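Local coordinates for protein putative agmatinase (Clostridium difficile, PDB 3LHL) that probably hydrolyses agmatine to putrescine and urea, as a manganese-dependent member of the arginase family, at residues Y44-Y55 against R268-D276. Sequence-based numbering, arbitrary orientation.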
loop_
_atom_site.group_PDB
_atom_site.type_symbol
_atom_site.label_atom_id
_atom_site.label_comp_id
_atom_site.label_asym_id
_atom_site.label_seq_id
_atom_site.Cartn_x
_atom_site.Cartn_y
_atom_site.Cartn_z
ATOM N N TYR A 44 16.608 -13.625 3.925
ATOM C CA TYR A 44 17.411 -12.719 4.737
ATOM C C TYR A 44 17.591 -11.368 4.061
ATOM O O TYR A 44 17.845 -11.285 2.858
ATOM C CB TYR A 44 18.792 -13.323 5.013
ATOM C CG TYR A 44 19.720 -12.388 5.760
ATOM C CD1 TYR A 44 19.426 -11.978 7.058
ATOM C CD2 TYR A 44 20.878 -11.893 5.161
ATOM C CE1 TYR A 44 20.262 -11.095 7.747
ATOM C CE2 TYR A 44 21.720 -11.007 5.837
ATOM C CZ TYR A 44 21.404 -10.615 7.129
ATOM O OH TYR A 44 22.216 -9.737 7.806
ATOM N N SER A 45 17.459 -10.304 4.843
ATOM C CA SER A 45 17.629 -8.963 4.321
ATOM C C SER A 45 18.899 -8.361 4.898
ATOM O O SER A 45 18.961 -8.040 6.085
ATOM C CB SER A 45 16.433 -8.082 4.686
ATOM O OG SER A 45 16.672 -6.731 4.321
ATOM N N PRO A 46 19.941 -8.219 4.064
ATOM C CA PRO A 46 21.205 -7.642 4.533
ATOM C C PRO A 46 21.060 -6.163 4.879
ATOM O O PRO A 46 21.774 -5.649 5.736
ATOM C CB PRO A 46 22.161 -7.892 3.364
ATOM C CG PRO A 46 21.244 -7.936 2.168
ATOM C CD PRO A 46 20.064 -8.719 2.683
ATOM N N PHE A 47 20.120 -5.488 4.223
ATOM C CA PHE A 47 19.876 -4.069 4.474
ATOM C C PHE A 47 19.282 -3.855 5.868
ATOM O O PHE A 47 19.651 -2.919 6.566
ATOM C CB PHE A 47 18.915 -3.505 3.417
ATOM C CG PHE A 47 18.615 -2.036 3.580
ATOM C CD1 PHE A 47 19.621 -1.084 3.441
ATOM C CD2 PHE A 47 17.316 -1.603 3.854
ATOM C CE1 PHE A 47 19.340 0.289 3.572
ATOM C CE2 PHE A 47 17.021 -0.233 3.986
ATOM C CZ PHE A 47 18.037 0.712 3.844
ATOM N N LEU A 48 18.367 -4.727 6.274
ATOM C CA LEU A 48 17.731 -4.597 7.582
ATOM C C LEU A 48 18.315 -5.544 8.629
ATOM O O LEU A 48 18.094 -5.365 9.827
ATOM C CB LEU A 48 16.223 -4.864 7.458
ATOM C CG LEU A 48 15.430 -3.947 6.519
ATOM C CD1 LEU A 48 14.102 -4.604 6.177
ATOM C CD2 LEU A 48 15.225 -2.582 7.158
ATOM N N ASP A 49 19.057 -6.548 8.165
ATOM C CA ASP A 49 19.653 -7.557 9.035
ATOM C C ASP A 49 18.550 -8.267 9.817
ATOM O O ASP A 49 18.612 -8.401 11.040
ATOM C CB ASP A 49 20.677 -6.929 9.991
ATOM C CG ASP A 49 21.393 -7.968 10.845
ATOM O OD1 ASP A 49 21.543 -9.120 10.379
ATOM O OD2 ASP A 49 21.814 -7.634 11.976
ATOM N N LEU A 50 17.532 -8.707 9.087
ATOM C CA LEU A 50 16.396 -9.425 9.651
ATOM C C LEU A 50 16.138 -10.593 8.713
ATOM O O LEU A 50 16.483 -10.523 7.535
ATOM C CB LEU A 50 15.167 -8.518 9.712
ATOM C CG LEU A 50 15.242 -7.304 10.651
ATOM C CD1 LEU A 50 14.002 -6.437 10.472
ATOM C CD2 LEU A 50 15.367 -7.772 12.098
ATOM N N ASP A 51 15.533 -11.662 9.222
ATOM C CA ASP A 51 15.263 -12.841 8.404
ATOM C C ASP A 51 13.815 -13.295 8.572
ATOM O O ASP A 51 13.349 -13.494 9.695
ATOM C CB ASP A 51 16.204 -13.982 8.820
ATOM C CG ASP A 51 16.354 -15.050 7.746
ATOM O OD1 ASP A 51 15.337 -15.589 7.264
ATOM O OD2 ASP A 51 17.507 -15.356 7.384
ATOM N N LEU A 52 13.110 -13.471 7.459
ATOM C CA LEU A 52 11.716 -13.912 7.507
ATOM C C LEU A 52 11.523 -15.181 8.338
ATOM O O LEU A 52 10.453 -15.404 8.900
ATOM C CB LEU A 52 11.185 -14.158 6.091
ATOM C CG LEU A 52 10.836 -12.917 5.257
ATOM C CD1 LEU A 52 10.375 -13.338 3.867
ATOM C CD2 LEU A 52 9.743 -12.118 5.964
ATOM N N GLU A 53 12.567 -16.000 8.424
ATOM C CA GLU A 53 12.510 -17.257 9.163
ATOM C C GLU A 53 12.368 -17.125 10.675
ATOM O O GLU A 53 12.025 -18.096 11.349
ATOM C CB GLU A 53 13.745 -18.102 8.844
ATOM C CG GLU A 53 13.821 -18.540 7.393
ATOM C CD GLU A 53 15.051 -19.377 7.097
ATOM O OE1 GLU A 53 16.182 -18.862 7.275
ATOM O OE2 GLU A 53 14.885 -20.549 6.685
ATOM N N ASP A 54 12.633 -15.941 11.216
ATOM C CA ASP A 54 12.516 -15.746 12.657
ATOM C C ASP A 54 11.111 -15.315 13.059
ATOM O O ASP A 54 10.869 -15.009 14.224
ATOM C CB ASP A 54 13.496 -14.675 13.146
ATOM C CG ASP A 54 14.936 -14.997 12.807
ATOM O OD1 ASP A 54 15.313 -16.186 12.864
ATOM O OD2 ASP A 54 15.694 -14.054 12.500
ATOM N N TYR A 55 10.182 -15.299 12.109
ATOM C CA TYR A 55 8.840 -14.835 12.428
ATOM C C TYR A 55 7.692 -15.726 11.995
ATOM O O TYR A 55 7.828 -16.581 11.116
ATOM C CB TYR A 55 8.627 -13.445 11.822
ATOM C CG TYR A 55 9.743 -12.482 12.134
ATOM C CD1 TYR A 55 9.894 -11.955 13.416
ATOM C CD2 TYR A 55 10.685 -12.141 11.159
ATOM C CE1 TYR A 55 10.962 -11.116 13.724
ATOM C CE2 TYR A 55 11.756 -11.303 11.456
ATOM C CZ TYR A 55 11.889 -10.797 12.741
ATOM O OH TYR A 55 12.962 -9.994 13.049
ATOM N N ARG A 268 8.909 -8.404 1.191
ATOM C CA ARG A 268 9.755 -8.995 2.225
ATOM C C ARG A 268 10.178 -8.000 3.300
ATOM O O ARG A 268 9.971 -8.246 4.490
ATOM C CB ARG A 268 11.011 -9.616 1.619
ATOM C CG ARG A 268 11.866 -10.337 2.657
ATOM C CD ARG A 268 13.191 -10.774 2.076
ATOM N NE ARG A 268 14.049 -9.631 1.790
ATOM C CZ ARG A 268 15.145 -9.683 1.041
ATOM N NH1 ARG A 268 15.521 -10.828 0.490
ATOM N NH2 ARG A 268 15.867 -8.590 0.849
ATOM N N GLU A 269 10.766 -6.882 2.884
ATOM C CA GLU A 269 11.233 -5.879 3.839
ATOM C C GLU A 269 10.105 -5.388 4.746
ATOM O O GLU A 269 10.306 -5.201 5.948
ATOM C CB GLU A 269 11.873 -4.692 3.105
ATOM C CG GLU A 269 12.885 -5.085 2.029
ATOM C CD GLU A 269 14.059 -5.900 2.565
ATOM O OE1 GLU A 269 15.170 -5.340 2.707
ATOM O OE2 GLU A 269 13.870 -7.103 2.844
ATOM N N LEU A 270 8.923 -5.179 4.174
ATOM C CA LEU A 270 7.790 -4.712 4.963
ATOM C C LEU A 270 7.349 -5.753 5.980
ATOM O O LEU A 270 7.039 -5.411 7.115
ATOM C CB LEU A 270 6.620 -4.330 4.054
ATOM C CG LEU A 270 6.800 -2.999 3.313
ATOM C CD1 LEU A 270 5.639 -2.772 2.367
ATOM C CD2 LEU A 270 6.891 -1.863 4.326
ATOM N N CYS A 271 7.315 -7.021 5.579
ATOM C CA CYS A 271 6.929 -8.080 6.502
ATOM C C CYS A 271 7.934 -8.098 7.647
ATOM O O CYS A 271 7.561 -8.170 8.816
ATOM C CB CYS A 271 6.922 -9.444 5.804
ATOM S SG CYS A 271 5.497 -9.747 4.727
ATOM N N LEU A 272 9.215 -8.031 7.303
ATOM C CA LEU A 272 10.262 -8.038 8.311
ATOM C C LEU A 272 10.067 -6.885 9.294
ATOM O O LEU A 272 10.003 -7.086 10.507
ATOM C CB LEU A 272 11.632 -7.940 7.638
ATOM C CG LEU A 272 12.035 -9.198 6.864
ATOM C CD1 LEU A 272 13.319 -8.956 6.090
ATOM C CD2 LEU A 272 12.201 -10.357 7.840
ATOM N N ILE A 273 9.952 -5.679 8.758
ATOM C CA ILE A 273 9.766 -4.485 9.568
ATOM C C ILE A 273 8.580 -4.583 10.527
ATOM O O ILE A 273 8.710 -4.301 11.717
ATOM C CB ILE A 273 9.615 -3.245 8.646
ATOM C CG1 ILE A 273 10.911 -2.446 8.678
ATOM C CG2 ILE A 273 8.423 -2.390 9.049
ATOM C CD1 ILE A 273 12.115 -3.262 8.318
ATOM N N ILE A 274 7.428 -4.987 10.008
ATOM C CA ILE A 274 6.231 -5.101 10.828
ATOM C C ILE A 274 6.351 -6.264 11.811
ATOM O O ILE A 274 6.054 -6.115 12.997
ATOM C CB ILE A 274 4.971 -5.294 9.940
ATOM C CG1 ILE A 274 4.822 -4.105 8.992
ATOM C CG2 ILE A 274 3.724 -5.411 10.809
ATOM C CD1 ILE A 274 3.740 -4.286 7.954
ATOM N N SER A 275 6.801 -7.413 11.318
ATOM C CA SER A 275 6.946 -8.594 12.162
ATOM C C SER A 275 7.880 -8.351 13.339
ATOM O O SER A 275 7.625 -8.819 14.451
ATOM C CB SER A 275 7.461 -9.775 11.342
ATOM O OG SER A 275 6.499 -10.172 10.386
ATOM N N ASP A 276 8.955 -7.609 13.098
ATOM C CA ASP A 276 9.918 -7.327 14.152
ATOM C C ASP A 276 9.331 -6.456 15.253
ATOM O O ASP A 276 9.611 -6.673 16.433
ATOM C CB ASP A 276 11.166 -6.655 13.580
ATOM C CG ASP A 276 12.262 -6.497 14.618
ATOM O OD1 ASP A 276 12.705 -7.526 15.162
ATOM O OD2 ASP A 276 12.677 -5.351 14.894
#
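Ser45 OG donates to Glu269 OE1 at 2.6 Å, arriving on the syn side of the carboxylate and 17° out of its plane, while the same hydroxyl accepts a longer bond from Leu48 N in an ST motif. The bend of Glu269 at chi2 (-59°) folds its carboxylate back beside Arg268, whose NE reaches OE2 at 2.7 Å. This salt bridge and a hydrogen bond from NH1 to Glu42 O together hold the guanidinium; Tyr44 O and Ser45 CA lie over one of its faces, without a hydrogen bond to Tyr44 O. Leu272 has the largest share of the contact: CD1 abuts Ser45 CB, and CD2 presses on Leu52 N (3.3 Å) and Leu52 CD2 (3.6 Å). Leu50 runs antiparallel alongside, its CB against both Leu272 methyls, and Leu48 straddles Ile273 CD1 with both methyls. Farther along the helix, Ser275 CB sits over one face of the Tyr55 ring, 4.0 Å from its centroid, a CH-pi contact, with Asp54 CB over the opposite face. The antiparallel hairpin 44-51, whose turn has a G1 beta bulge, the 3-10 turn 52-54 after it and Tyr55 thus pack on helix 258-278, which flanks the parallel sheet of the arginase alpha/beta fold.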